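Local coordinates for protein Bse634I restriction endonuclease (PDB 1KNV) that is a restriction endonuclease of the PD-(D/E)XK clan that cuts double-stranded DNA at a specific sequence, probably with the help of bound metal ions, at residues Ala251-Ala256 with Pro267-Asp272; Thr199-Asp204 with Gly238-Pro243; Arg113-Asn118 with Gly184-Asp189; Leu147-Gln152 with Ser190-Val195. All blocks are in the same frame, centred on the assembly; numbering follows the deposited sequence. Where two conformers were deposited one is given.

Interaction 1: Ala251-Ala256 with Pro267-Asp272; sequences ALQTAA and PERAVD
Thr254 O is gripped from two directions. It accepts the backbone N-H of Ala270 at 3.0 Å, in the carbonyl plane, and a water donates to the same oxygen at 2.7 Å. That water accepts from Val271 N and donates weakly to Leu252 O, so it links both backbones. Arg269 CA also makes a CA-H...O contact with Thr254 O. Two residues further on, Ala256 N donates to Glu268 O at 2.7 Å in a nearly straight bond. These two bonds frame a single beta bridge between Ala255 and Arg269, without a full strand on either side.

Gln253 and Arg269 carry the side-chain part. They lie side by side and point the same way, with amide and guanidinium planes only 12° apart. Gln253 CG sits over the centre of one guanidinium face, 3.6 Å from Arg269 CZ. The CG of Arg269 is anti to its own carbonyl carbon (chi1 -52°), which places it 3.8 Å from Gln253 O, and the chain is extended from CG to NE. A second water joins Arg269 NH1, at 2.8 Å, to Leu252 O.

Apart from Ala251, which ends helix 246-251, both segments lie in the loop before strand 273-276. Arg269 NE donates to Gln137 O of the second subunit, whose Val138 packs on Ala255. Glu268 OE1 forms a salt bridge with Lys217 of helix 203-227.

The chemistry is mostly that of backbone bonds and ordered water in a buried setting. The aliphatic part of Gln253 backs the flat guanidinium, while NE of Arg269 bonds to the second subunit.

Interaction 2: Thr199-Asp204 with Gly238-Pro243; sequences TSLRPD and GASSEP
A beta-alpha-beta unit, strand 191-198, helix 203-227 and strand 235-240, holds this contact. It joins the turn that leads into the helix to the end of the last strand. Ser240 is central. Its OG is anti to the backbone N (chi1 176°) and accepts from Glu242 N at 3.1 Å, which makes an ST turn. The same OG lies 3.5 Å from Ser200 CA. Ser240 CB meets the branch carbon Leu201 CG at 3.8 Å, and Leu201 CD2 is close behind.

Thr199 O faces two side chains. Ser241 CB approaches it to 3.3 Å, and Glu242 CG lies slightly further away. Glu242 is bent at chi2 (-62°), and its CG also touches Ser200 CB. A water bridges the outer side, donating to Thr199 O at 3.1 Å and to Glu242 OE2 at 2.6 Å. The direct contacts are therefore van der Waals, with the polar link made through solvent. Near the helix start, Arg202 forms a salt bridge with Asp204, gripping it side-on, with NE on OD1 and NH2 on OD2.

Leu201 reaches inward to Leu209 of helix 203-227 and to Leu252, while Ser200 OG is bonded to Arg205. Strand 235-240 pairs through Ala239 with strand 191-198, and through Gly238 and Ser240 with strand 273-276.

Interaction 3: Arg113-Asn118 with Gly184-Asp189; sequences RKIFDN and GKCKWD
This is a backbone-led contact between two loops, with a single beta bridge between Phe116 and Cys186. One loop runs into helix 118-131 and the other into strand 191-198. Ile115 O accepts from Cys186 N at 2.7 Å, with the donor close to the line of the carbonyl bond. Cys186 O in turn accepts from Asp117 N at 2.9 Å, the donor tilted 31° from the carbonyl plane. Gly184 N reaches Lys114 O at 2.8 Å. Gly184 has a positive phi of 74°, and its CA lies 3.2 Å from Phe116 O in a CA-H...O contact.

Side chains fill in around this bridge. In one conformer of Cys186, SG lies 3.9 Å from Ile115 CD1. The ring of Phe116 has Cys186 O at its edge, near its plane, and brings CE2 to 3.8 Å from Trp188 CA. Beyond, the indole of Trp188 stacks on Tyr227, and Leu191 packs against both Ile115 and Phe116.

Asp117 caps helix 118-131, where its OD2 also pairs with Thr120 OG1. A water donates to Asp117 OD1 at 2.7 Å and accepts weakly from Trp188 N. The carboxylate thus has partners at both oxygens and is probably further stabilised by the helix N terminus.

Interaction 4: Leu147-Gln152 with Ser190-Val195; sequences LLIIRQ and SLVAGV
Leu147 and Val195 open the tightly packed end of this antiparallel strand pair, lying side by side with their CB atoms 3.8 Å apart. They form a hydrogen-bonded pair, in which Val195 N donates to Leu147 O at 2.7 Å. Ile149 N gives a nearly straight bond to Ala193 O at 2.8 Å. Leu147, Ile149, Ala193 and Val195 share one face, where Ile149 CD1 reaches Val195 CG2 at 4.1 Å. On the other face, Ile150 CG1 meets Leu191 CD2 at 4.0 Å, the two side chains pointing the same way.

A classic beta bulge shifts the register by one residue. Ile149 O takes two donors, Val192 N at 2.8 Å and the longer Ala193 N at 3.3 Å. Past the bulge Arg151 alone is exposed. Its N still holds Ser190 O at 2.7 Å, but its side chain touches Val192 CG1 only through CB. CG is anti to the backbone N (chi1 -172°), and the chain, extended to NE, ends away from the other strand.

The pair lies inside the mixed sheet, between strands 99-103 and 235-240. Helix 281-291 covers the Leu147 and Ile149 face through Met286, Ile290 and Ile291. Ile115 from the loop before helix 118-131 packs on Leu148 at the opposite face.

In the fold
From the N terminus, 113-118 comes first, then 147-152, then 184-189 and 190-195. Interactions 3 and 4 therefore cross, and their centres are about 11 Å apart. Interaction 3 ties the approach to helix 118-131 to the loop after helix 169-176; interaction 4 continues directly into the sheet. Interaction 2 then closes the excursion through helix 203-227, and touches interaction 4 where Ala239 packs on Val195. Interaction 1 follows in series and closes a short loop before strand 273-276. It meets interaction 2 through Leu252 and Leu201, and reaches the second subunit. Asp146 and Leu197, which bind calcium in another structure of this protein but carry none here, adjoin interaction 4.

Interaction 1: Ala251-Ala256 with Pro267-Asp272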
# COMPACT_ATOMS: atom_id res chain seq x y z
N ALA B 251 -4.72 -27.06 -5.93
CA ALA B 251 -4.19 -26.07 -6.85
C ALA B 251 -5.03 -24.81 -6.89
O ALA B 251 -4.49 -23.73 -7.07
CB ALA B 251 -4.09 -26.67 -8.24
N LEU B 252 -6.34 -24.94 -6.70
CA LEU B 252 -7.24 -23.79 -6.74
C LEU B 252 -7.25 -23.06 -5.39
O LEU B 252 -8.18 -22.32 -5.07
CB LEU B 252 -8.64 -24.23 -7.12
CG LEU B 252 -8.85 -24.70 -8.55
CD1 LEU B 252 -10.28 -25.15 -8.76
CD2 LEU B 252 -8.50 -23.55 -9.46
N GLN B 253 -6.18 -23.25 -4.61
CA GLN B 253 -6.03 -22.59 -3.30
C GLN B 253 -4.96 -21.51 -3.43
O GLN B 253 -4.70 -20.77 -2.49
CB GLN B 253 -5.61 -23.58 -2.22
CG GLN B 253 -6.75 -24.41 -1.66
CD GLN B 253 -6.28 -25.36 -0.58
OE1 GLN B 253 -5.29 -25.12 0.11
NE2 GLN B 253 -7.00 -26.46 -0.42
N THR B 254 -4.38 -21.41 -4.61
CA THR B 254 -3.34 -20.43 -4.92
C THR B 254 -3.81 -19.02 -4.52
O THR B 254 -4.94 -18.61 -4.79
CB THR B 254 -3.00 -20.49 -6.44
OG1 THR B 254 -2.00 -19.52 -6.76
CG2 THR B 254 -4.22 -20.23 -7.28
N ALA B 255 -2.93 -18.29 -3.83
CA ALA B 255 -3.21 -16.94 -3.36
C ALA B 255 -3.28 -15.88 -4.46
O ALA B 255 -2.48 -15.87 -5.38
CB ALA B 255 -2.16 -16.55 -2.34
N ALA B 256 -4.25 -14.97 -4.36
CA ALA B 256 -4.36 -13.90 -5.33
C ALA B 256 -3.03 -13.16 -5.21
O ALA B 256 -2.68 -12.69 -4.13
CB ALA B 256 -5.52 -12.98 -4.94
N PRO B 267 -5.39 -12.31 3.47
CA PRO B 267 -4.98 -13.31 2.48
C PRO B 267 -6.20 -13.87 1.77
O PRO B 267 -7.22 -14.13 2.40
CB PRO B 267 -4.28 -14.36 3.32
CG PRO B 267 -5.07 -14.33 4.61
CD PRO B 267 -5.25 -12.83 4.85
N GLU B 268 -6.12 -14.03 0.46
CA GLU B 268 -7.24 -14.60 -0.27
C GLU B 268 -6.81 -15.33 -1.53
O GLU B 268 -5.79 -15.02 -2.15
CB GLU B 268 -8.29 -13.54 -0.60
CG GLU B 268 -7.89 -12.49 -1.58
CD GLU B 268 -9.01 -11.51 -1.86
OE1 GLU B 268 -10.07 -11.92 -2.37
OE2 GLU B 268 -8.84 -10.31 -1.57
N ARG B 269 -7.59 -16.34 -1.87
CA ARG B 269 -7.33 -17.14 -3.05
C ARG B 269 -7.76 -16.34 -4.27
O ARG B 269 -8.59 -15.45 -4.19
CB ARG B 269 -8.16 -18.42 -3.01
CG ARG B 269 -8.05 -19.23 -1.76
CD ARG B 269 -8.99 -20.39 -1.84
NE ARG B 269 -8.83 -21.31 -0.73
CZ ARG B 269 -9.53 -22.44 -0.58
NH1 ARG B 269 -10.44 -22.79 -1.49
NH2 ARG B 269 -9.33 -23.22 0.48
N ALA B 270 -7.19 -16.69 -5.41
CA ALA B 270 -7.56 -16.06 -6.66
C ALA B 270 -8.97 -16.54 -6.93
O ALA B 270 -9.79 -15.81 -7.47
CB ALA B 270 -6.62 -16.50 -7.77
N VAL B 271 -9.26 -17.79 -6.56
CA VAL B 271 -10.56 -18.40 -6.76
C VAL B 271 -11.03 -18.81 -5.39
O VAL B 271 -10.47 -19.71 -4.79
CB VAL B 271 -10.46 -19.66 -7.66
CG1 VAL B 271 -11.84 -20.16 -8.05
CG2 VAL B 271 -9.66 -19.34 -8.91
N ASP B 272 -12.05 -18.13 -4.89
CA ASP B 272 -12.57 -18.40 -3.56
C ASP B 272 -13.07 -19.82 -3.31
O ASP B 272 -12.97 -20.34 -2.20
CB ASP B 272 -13.66 -17.39 -3.26
CG ASP B 272 -13.08 -16.01 -3.09
OD1 ASP B 272 -12.45 -15.78 -2.04
OD2 ASP B 272 -13.23 -15.17 -4.00
O HOH W 1 -7.03 -19.62 -6.11
O HOH W 2 -10.90 -22.51 -4.21

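Interaction 2: Thr199-Asp204 with Gly238-Pro243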
# COMPACT_ATOMS: atom_id res chain seq x y z
N THR B 199 -15.74 -26.72 -18.56
CA THR B 199 -16.16 -28.07 -18.91
C THR B 199 -15.49 -29.09 -18.01
O THR B 199 -16.08 -30.12 -17.66
CB THR B 199 -15.80 -28.37 -20.37
OG1 THR B 199 -16.52 -27.48 -21.23
CG2 THR B 199 -16.16 -29.79 -20.72
N SER B 200 -14.26 -28.80 -17.62
CA SER B 200 -13.50 -29.68 -16.74
C SER B 200 -12.35 -28.86 -16.21
O SER B 200 -12.15 -27.72 -16.63
CB SER B 200 -12.95 -30.88 -17.52
OG SER B 200 -12.03 -30.46 -18.51
N LEU B 201 -11.59 -29.43 -15.28
CA LEU B 201 -10.46 -28.72 -14.72
C LEU B 201 -9.14 -29.12 -15.36
O LEU B 201 -8.08 -29.15 -14.72
CB LEU B 201 -10.42 -28.89 -13.20
CG LEU B 201 -11.60 -28.20 -12.51
CD1 LEU B 201 -11.47 -28.28 -11.00
CD2 LEU B 201 -11.66 -26.75 -12.97
N ARG B 202 -9.22 -29.44 -16.65
CA ARG B 202 -8.06 -29.78 -17.44
C ARG B 202 -7.11 -28.60 -17.23
O ARG B 202 -7.55 -27.45 -17.18
CB ARG B 202 -8.49 -29.87 -18.90
CG ARG B 202 -7.47 -30.47 -19.84
CD ARG B 202 -8.06 -30.59 -21.23
NE ARG B 202 -8.33 -29.29 -21.81
CZ ARG B 202 -8.86 -29.12 -23.02
NH1 ARG B 202 -9.18 -30.17 -23.75
NH2 ARG B 202 -9.06 -27.89 -23.49
N PRO B 203 -5.79 -28.85 -17.11
CA PRO B 203 -4.79 -27.79 -16.89
C PRO B 203 -5.09 -26.40 -17.44
O PRO B 203 -5.13 -25.44 -16.68
CB PRO B 203 -3.53 -28.39 -17.50
CG PRO B 203 -3.67 -29.83 -17.11
CD PRO B 203 -5.12 -30.11 -17.47
N ASP B 204 -5.31 -26.30 -18.74
CA ASP B 204 -5.59 -25.01 -19.35
C ASP B 204 -6.84 -24.34 -18.79
O ASP B 204 -6.88 -23.13 -18.60
CB ASP B 204 -5.69 -25.13 -20.88
CG ASP B 204 -6.90 -25.93 -21.35
OD1 ASP B 204 -7.22 -26.97 -20.72
OD2 ASP B 204 -7.52 -25.53 -22.36
N GLY B 238 -15.22 -20.84 -9.29
CA GLY B 238 -15.10 -21.70 -10.45
C GLY B 238 -16.13 -22.80 -10.29
O GLY B 238 -16.46 -23.19 -9.17
N ALA B 239 -16.67 -23.28 -11.40
CA ALA B 239 -17.65 -24.37 -11.40
C ALA B 239 -17.26 -25.30 -12.55
O ALA B 239 -17.23 -24.88 -13.71
CB ALA B 239 -19.05 -23.84 -11.61
N SER B 240 -16.96 -26.55 -12.23
CA SER B 240 -16.57 -27.55 -13.23
C SER B 240 -17.75 -28.46 -13.54
O SER B 240 -18.61 -28.69 -12.68
CB SER B 240 -15.41 -28.40 -12.71
OG SER B 240 -15.09 -29.42 -13.64
N SER B 241 -17.81 -28.97 -14.76
CA SER B 241 -18.89 -29.88 -15.13
C SER B 241 -18.52 -31.32 -14.79
O SER B 241 -19.31 -32.24 -14.98
CB SER B 241 -19.23 -29.74 -16.62
OG SER B 241 -19.97 -28.57 -16.85
N GLU B 242 -17.31 -31.51 -14.26
CA GLU B 242 -16.80 -32.81 -13.85
C GLU B 242 -16.52 -32.77 -12.36
O GLU B 242 -16.34 -31.70 -11.79
CB GLU B 242 -15.48 -33.14 -14.58
CG GLU B 242 -15.59 -33.28 -16.08
CD GLU B 242 -16.50 -34.42 -16.50
OE1 GLU B 242 -16.35 -35.54 -15.94
OE2 GLU B 242 -17.36 -34.22 -17.38
N PRO B 243 -16.47 -33.94 -11.69
CA PRO B 243 -16.20 -33.95 -10.25
C PRO B 243 -14.85 -33.26 -10.03
O PRO B 243 -14.01 -33.25 -10.93
CB PRO B 243 -16.14 -35.44 -9.93
CG PRO B 243 -17.14 -36.02 -10.89
CD PRO B 243 -16.80 -35.29 -12.18
O HOH W 3 -17.49 -32.40 -19.25

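Interaction 3: Arg113-Asn118 with Gly184-Asp189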
# COMPACT_ATOMS: atom_id res chain seq x y z
N ARG B 113 -17.89 -4.93 -17.83
CA ARG B 113 -17.57 -3.64 -17.23
C ARG B 113 -18.56 -2.55 -17.62
O ARG B 113 -18.70 -1.55 -16.92
CB ARG B 113 -16.14 -3.23 -17.61
CG ARG B 113 -15.11 -4.09 -16.90
CD ARG B 113 -13.75 -3.96 -17.52
NE ARG B 113 -13.28 -2.59 -17.57
CZ ARG B 113 -12.06 -2.24 -17.98
NH1 ARG B 113 -11.21 -3.18 -18.36
NH2 ARG B 113 -11.70 -0.97 -18.00
N LYS B 114 -19.26 -2.76 -18.73
CA LYS B 114 -20.24 -1.80 -19.20
C LYS B 114 -21.48 -1.76 -18.31
O LYS B 114 -22.35 -0.92 -18.51
CB LYS B 114 -20.62 -2.13 -20.64
CG LYS B 114 -19.47 -1.87 -21.61
CD LYS B 114 -19.63 -2.62 -22.92
CE LYS B 114 -20.80 -2.11 -23.71
NZ LYS B 114 -20.97 -2.88 -24.97
N ILE B 115 -21.58 -2.66 -17.33
CA ILE B 115 -22.74 -2.64 -16.44
C ILE B 115 -22.50 -1.60 -15.35
O ILE B 115 -23.43 -1.16 -14.67
CB ILE B 115 -23.02 -4.02 -15.77
CG1 ILE B 115 -21.92 -4.38 -14.77
CG2 ILE B 115 -23.16 -5.10 -16.84
CD1 ILE B 115 -22.29 -5.57 -13.89
N PHE B 116 -21.25 -1.19 -15.19
CA PHE B 116 -20.88 -0.20 -14.19
C PHE B 116 -21.40 1.18 -14.54
O PHE B 116 -21.55 1.53 -15.71
CB PHE B 116 -19.37 -0.14 -14.07
CG PHE B 116 -18.77 -1.29 -13.32
CD1 PHE B 116 -17.47 -1.71 -13.58
CD2 PHE B 116 -19.50 -1.93 -12.31
CE1 PHE B 116 -16.88 -2.74 -12.84
CE2 PHE B 116 -18.94 -2.95 -11.58
CZ PHE B 116 -17.62 -3.36 -11.84
N ASP B 117 -21.68 1.98 -13.51
CA ASP B 117 -22.14 3.34 -13.73
C ASP B 117 -21.00 4.18 -14.30
O ASP B 117 -19.84 3.76 -14.33
CB ASP B 117 -22.71 3.96 -12.43
CG ASP B 117 -21.74 3.90 -11.25
OD1 ASP B 117 -22.22 4.01 -10.11
OD2 ASP B 117 -20.51 3.77 -11.44
N ASN B 118 -21.33 5.37 -14.76
CA ASN B 118 -20.34 6.25 -15.34
C ASN B 118 -19.15 6.58 -14.43
O ASN B 118 -18.00 6.56 -14.86
CB ASN B 118 -21.03 7.54 -15.80
CG ASN B 118 -20.06 8.52 -16.38
OD1 ASN B 118 -19.41 8.26 -17.40
ND2 ASN B 118 -19.96 9.68 -15.74
N GLY B 184 -24.71 0.19 -17.46
CA GLY B 184 -24.45 1.52 -16.94
C GLY B 184 -25.18 1.87 -15.67
O GLY B 184 -25.13 3.00 -15.22
N LYS B 185 -25.85 0.89 -15.07
CA LYS B 185 -26.63 1.12 -13.86
C LYS B 185 -26.08 0.55 -12.55
O LYS B 185 -26.58 0.88 -11.48
CB LYS B 185 -28.02 0.52 -14.03
CG LYS B 185 -28.89 1.07 -15.15
CD LYS B 185 -30.13 0.18 -15.29
CE LYS B 185 -31.24 0.86 -16.07
NZ LYS B 185 -30.77 1.34 -17.40
N CYS B 186 -25.05 -0.28 -12.64
CA CYS B 186 -24.49 -0.90 -11.45
C CYS B 186 -23.43 -0.13 -10.69
O CYS B 186 -22.44 0.30 -11.26
CB CYS B 186 -23.94 -2.27 -11.81
SG CYS B 186 -25.18 -3.35 -12.45
N LYS B 187 -23.65 0.01 -9.39
CA LYS B 187 -22.70 0.68 -8.53
C LYS B 187 -21.59 -0.37 -8.44
O LYS B 187 -21.87 -1.56 -8.36
CB LYS B 187 -23.30 0.93 -7.14
CG LYS B 187 -24.34 2.04 -7.08
CD LYS B 187 -25.00 2.10 -5.71
CE LYS B 187 -23.95 2.12 -4.58
NZ LYS B 187 -24.55 2.35 -3.22
N TRP B 188 -20.35 0.08 -8.47
CA TRP B 188 -19.22 -0.83 -8.43
C TRP B 188 -19.27 -1.87 -7.32
O TRP B 188 -18.92 -3.03 -7.54
CB TRP B 188 -17.91 -0.05 -8.33
CG TRP B 188 -17.64 0.46 -6.97
CD1 TRP B 188 -18.17 1.57 -6.38
CD2 TRP B 188 -16.77 -0.14 -6.00
NE1 TRP B 188 -17.69 1.69 -5.10
CE2 TRP B 188 -16.83 0.65 -4.84
CE3 TRP B 188 -15.96 -1.28 -6.00
CZ2 TRP B 188 -16.10 0.35 -3.69
CZ3 TRP B 188 -15.24 -1.58 -4.86
CH2 TRP B 188 -15.31 -0.77 -3.73
N ASP B 189 -19.70 -1.46 -6.12
CA ASP B 189 -19.76 -2.41 -5.00
C ASP B 189 -21.04 -3.23 -4.96
O ASP B 189 -21.35 -3.87 -3.96
CB ASP B 189 -19.55 -1.68 -3.68
CG ASP B 189 -20.58 -0.61 -3.42
OD1 ASP B 189 -20.71 -0.22 -2.25
OD2 ASP B 189 -21.26 -0.16 -4.37
O HOH W 4 -20.35 3.40 -8.21
O HOH W 5 -24.20 6.22 -14.85

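Interaction 4: Leu147-Gln152 with Ser190-Val195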
# COMPACT_ATOMS: atom_id res chain seq x y z
N LEU B 147 -20.73 -15.97 -15.12
CA LEU B 147 -21.90 -15.70 -14.31
C LEU B 147 -21.60 -14.59 -13.30
O LEU B 147 -20.55 -14.58 -12.65
CB LEU B 147 -22.25 -16.98 -13.57
CG LEU B 147 -23.50 -17.16 -12.73
CD1 LEU B 147 -24.65 -16.94 -13.66
CD2 LEU B 147 -23.53 -18.56 -12.10
N LEU B 148 -22.51 -13.63 -13.21
CA LEU B 148 -22.38 -12.51 -12.27
C LEU B 148 -23.51 -12.47 -11.23
O LEU B 148 -24.68 -12.62 -11.57
CB LEU B 148 -22.45 -11.17 -12.99
CG LEU B 148 -21.34 -10.64 -13.84
CD1 LEU B 148 -21.68 -9.20 -14.23
CD2 LEU B 148 -20.08 -10.73 -13.03
N ILE B 149 -23.15 -12.30 -9.96
CA ILE B 149 -24.14 -12.19 -8.91
C ILE B 149 -24.08 -10.73 -8.49
O ILE B 149 -23.03 -10.25 -8.05
CB ILE B 149 -23.84 -13.13 -7.73
CG1 ILE B 149 -24.04 -14.61 -8.16
CG2 ILE B 149 -24.79 -12.82 -6.58
CD1 ILE B 149 -23.13 -15.09 -9.26
N ILE B 150 -25.16 -10.03 -8.74
CA ILE B 150 -25.27 -8.60 -8.45
C ILE B 150 -26.33 -8.34 -7.39
O ILE B 150 -27.33 -9.05 -7.32
CB ILE B 150 -25.69 -7.83 -9.73
CG1 ILE B 150 -24.58 -7.93 -10.77
CG2 ILE B 150 -26.01 -6.39 -9.41
CD1 ILE B 150 -25.02 -7.54 -12.13
N ARG B 151 -26.08 -7.38 -6.52
CA ARG B 151 -27.04 -7.06 -5.48
C ARG B 151 -27.30 -5.55 -5.48
O ARG B 151 -26.46 -4.77 -5.03
CB ARG B 151 -26.54 -7.50 -4.11
CG ARG B 151 -27.60 -7.34 -3.03
CD ARG B 151 -27.03 -7.56 -1.66
NE ARG B 151 -28.08 -7.46 -0.66
CZ ARG B 151 -27.90 -7.76 0.61
NH1 ARG B 151 -26.71 -8.18 1.04
NH2 ARG B 151 -28.92 -7.66 1.46
N GLN B 152 -28.45 -5.16 -6.00
CA GLN B 152 -28.84 -3.75 -6.07
C GLN B 152 -30.35 -3.73 -6.30
O GLN B 152 -30.82 -3.89 -7.42
CB GLN B 152 -28.09 -3.05 -7.22
CG GLN B 152 -28.20 -1.53 -7.20
CD GLN B 152 -27.31 -0.87 -8.24
OE1 GLN B 152 -27.78 -0.10 -9.08
NE2 GLN B 152 -26.03 -1.17 -8.18
N SER B 190 -21.77 -3.23 -6.07
CA SER B 190 -23.01 -3.98 -6.15
C SER B 190 -22.78 -5.42 -6.63
O SER B 190 -23.65 -6.26 -6.50
CB SER B 190 -24.02 -3.29 -7.07
OG SER B 190 -24.60 -2.16 -6.41
N LEU B 191 -21.61 -5.71 -7.19
CA LEU B 191 -21.28 -7.06 -7.65
C LEU B 191 -20.87 -7.80 -6.41
O LEU B 191 -20.15 -7.28 -5.61
CB LEU B 191 -20.06 -7.11 -8.47
CG LEU B 191 -20.07 -5.98 -9.41
CD1 LEU B 191 -18.79 -6.00 -9.96
CD2 LEU B 191 -21.03 -6.17 -10.47
N VAL B 192 -21.30 -9.01 -6.25
CA VAL B 192 -20.88 -9.71 -5.10
C VAL B 192 -19.99 -10.81 -5.52
O VAL B 192 -19.01 -11.06 -4.84
CB VAL B 192 -22.07 -10.09 -4.22
CG1 VAL B 192 -22.57 -8.76 -3.58
CG2 VAL B 192 -23.16 -10.72 -4.98
N ALA B 193 -20.20 -11.30 -6.73
CA ALA B 193 -19.36 -12.37 -7.21
C ALA B 193 -19.44 -12.64 -8.70
O ALA B 193 -20.39 -12.23 -9.39
CB ALA B 193 -19.68 -13.62 -6.43
N GLY B 194 -18.44 -13.36 -9.18
CA GLY B 194 -18.36 -13.77 -10.57
C GLY B 194 -18.03 -15.25 -10.56
O GLY B 194 -17.35 -15.72 -9.65
N VAL B 195 -18.52 -16.00 -11.54
CA VAL B 195 -18.24 -17.43 -11.61
C VAL B 195 -17.69 -17.80 -12.99
O VAL B 195 -18.23 -17.37 -14.01
CB VAL B 195 -19.51 -18.30 -11.35
CG1 VAL B 195 -19.11 -19.79 -11.24
CG2 VAL B 195 -20.20 -17.85 -10.08